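PDB 3WQB: aeromonas extracellular serine protease from Aeromonas sobria, which cleaves peptide bonds that follow two basic residues, one of them lysine, as a calcium-binding, kexin/furin-like secreted serine protease and probable virulence factor. Local coordinates for residues N221-G226 and L239-S244. The protein carries 1 engineered substitution. Residues are numbered along the deposited sequence; the frame is centred on the assembly and turned at random.
Sequences NKIAAG and LPFENS
Ile223 meets Phe241 and Glu242 with different branches, and its first torsion decides which goes where. Ile223 CG1 sits between the backbone N and the carbonyl carbon (chi1 60°) and comes obliquely upon the Phe241 ring, 3.9 Å from CE2 of Phe241, the two side chains crossing at about a right angle. Ile223 CG2 turns to Glu242 instead: it lies against CB of Glu242 and 3.5 Å from OE1 of Glu242, an apolar methyl against the carboxylate.

The backbone of Asn221 adds to this, its O standing 3.9 Å from CD2 of Phe241. Phe241 reaches across with CG anti to its backbone N (chi1 -165°), and its side chain also packs on Leu230 and Arg232 of strand 228-233.

The buried carboxylate of Glu242 is held from outside the pair: Ser181 OG hydrogen-bonds OE1 and Ser272 OG hydrogen-bonds OE2, which fixes the group beside the isoleucine methyl. Backbone bonds from Phe241 to Phe220 and from Glu242 to Gly219 tie the loop to the residues leading into the strand.

The contact thus sets strand 222-225, outermost within this chain in an antiparallel sheet that strand 228-233 continues into strands 559-565 and 571-576 of the P-domain, against the irregular chain leading on to strand 255-261 of the parallel sheet; Ile223 and Leu230 pair the first two strands.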
loop_
_atom_site.group_PDB
_atom_site.type_symbol
_atom_site.label_atom_id
_atom_site.label_comp_id
_atom_site.label_asym_id
_atom_site.label_seq_id
_atom_site.Cartn_x
_atom_site.Cartn_y
_atom_site.Cartn_z
ATOM N N ASN A 221 5.130 -13.857 -3.750
ATOM C CA ASN A 221 5.997 -15.016 -3.575
ATOM C C ASN A 221 6.969 -14.905 -2.399
ATOM O O ASN A 221 7.242 -15.896 -1.711
ATOM C CB ASN A 221 6.774 -15.275 -4.870
ATOM C CG ASN A 221 5.862 -15.496 -6.061
ATOM O OD1 ASN A 221 5.906 -14.751 -7.047
ATOM N ND2 ASN A 221 5.025 -16.515 -5.975
ATOM N N LYS A 222 7.507 -13.708 -2.173
ATOM C CA LYS A 222 8.526 -13.528 -1.146
ATOM C C LYS A 222 8.358 -12.203 -0.438
ATOM O O LYS A 222 7.880 -11.228 -1.026
ATOM C CB LYS A 222 9.949 -13.643 -1.734
ATOM C CG LYS A 222 10.352 -12.543 -2.704
ATOM C CD LYS A 222 11.744 -12.813 -3.255
ATOM C CE LYS A 222 12.264 -11.653 -4.108
ATOM N NZ LYS A 222 13.594 -11.985 -4.680
ATOM N N ILE A 223 8.749 -12.179 0.830
ATOM C CA ILE A 223 8.828 -10.939 1.587
ATOM C C ILE A 223 10.210 -10.789 2.191
ATOM O O ILE A 223 10.928 -11.775 2.402
ATOM C CB ILE A 223 7.737 -10.832 2.686
ATOM C CG1 ILE A 223 7.838 -11.980 3.704
ATOM C CG2 ILE A 223 6.348 -10.758 2.045
ATOM C CD1 ILE A 223 7.209 -11.661 5.056
ATOM N N ALA A 224 10.592 -9.542 2.426
ATOM C CA ALA A 224 11.840 -9.213 3.084
ATOM C C ALA A 224 11.520 -8.421 4.332
ATOM O O ALA A 224 10.674 -7.518 4.313
ATOM C CB ALA A 224 12.743 -8.410 2.150
ATOM N N ALA A 225 12.198 -8.762 5.417
ATOM C CA ALA A 225 11.958 -8.151 6.707
ATOM C C ALA A 225 13.201 -8.303 7.568
ATOM O O ALA A 225 13.687 -9.422 7.783
ATOM C CB ALA A 225 10.755 -8.807 7.381
ATOM N N GLY A 226 13.714 -7.168 8.040
ATOM C CA GLY A 226 14.854 -7.123 8.957
ATOM C C GLY A 226 16.048 -7.957 8.527
ATOM O O GLY A 226 16.589 -8.725 9.322
ATOM N N LEU A 239 -1.668 -19.070 -3.771
ATOM C CA LEU A 239 -2.193 -17.954 -2.992
ATOM C C LEU A 239 -1.054 -17.005 -2.656
ATOM O O LEU A 239 0.080 -17.443 -2.484
ATOM C CB LEU A 239 -2.803 -18.487 -1.699
ATOM C CG LEU A 239 -4.053 -19.355 -1.890
ATOM C CD1 LEU A 239 -4.488 -19.984 -0.590
ATOM C CD2 LEU A 239 -5.191 -18.540 -2.476
ATOM N N PRO A 240 -1.346 -15.701 -2.541
ATOM C CA PRO A 240 -0.264 -14.773 -2.222
ATOM C C PRO A 240 0.351 -15.071 -0.861
ATOM O O PRO A 240 -0.356 -15.414 0.093
ATOM C CB PRO A 240 -0.981 -13.415 -2.189
ATOM C CG PRO A 240 -2.399 -13.760 -1.837
ATOM C CD PRO A 240 -2.653 -15.020 -2.612
ATOM N N PHE A 241 1.666 -14.936 -0.763
ATOM C CA PHE A 241 2.305 -15.028 0.535
ATOM C C PHE A 241 1.910 -13.782 1.341
ATOM O O PHE A 241 1.479 -13.876 2.491
ATOM C CB PHE A 241 3.820 -15.172 0.348
ATOM C CG PHE A 241 4.570 -15.636 1.580
ATOM C CD1 PHE A 241 4.038 -16.592 2.448
ATOM C CD2 PHE A 241 5.843 -15.137 1.847
ATOM C CE1 PHE A 241 4.765 -17.029 3.563
ATOM C CE2 PHE A 241 6.571 -15.566 2.958
ATOM C CZ PHE A 241 6.032 -16.521 3.812
ATOM N N GLU A 242 2.044 -12.615 0.724
ATOM C CA GLU A 242 1.562 -11.374 1.314
ATOM C C GLU A 242 0.198 -10.991 0.762
ATOM O O GLU A 242 0.076 -10.526 -0.369
ATOM C CB GLU A 242 2.568 -10.264 1.057
ATOM C CG GLU A 242 2.227 -8.943 1.687
ATOM C CD GLU A 242 3.384 -8.008 1.614
ATOM O OE1 GLU A 242 4.191 -8.012 2.567
ATOM O OE2 GLU A 242 3.508 -7.301 0.593
ATOM N N ASN A 243 -0.832 -11.223 1.562
ATOM C CA ASN A 243 -2.115 -10.619 1.307
ATOM C C ASN A 243 -1.987 -9.143 1.665
ATOM O O ASN A 243 -1.365 -8.802 2.673
ATOM C CB ASN A 243 -3.176 -11.307 2.153
ATOM C CG ASN A 243 -4.563 -10.819 1.854
ATOM O OD1 ASN A 243 -4.913 -9.686 2.184
ATOM N ND2 ASN A 243 -5.377 -11.673 1.250
ATOM N N SER A 244 -2.537 -8.268 0.824
ATOM C CA SER A 244 -2.431 -6.821 1.024
ATOM C C SER A 244 -3.159 -6.242 2.248
ATOM O O SER A 244 -2.981 -5.060 2.572
ATOM C CB SER A 244 -2.843 -6.096 -0.259
ATOM O OG SER A 244 -4.131 -6.484 -0.688
#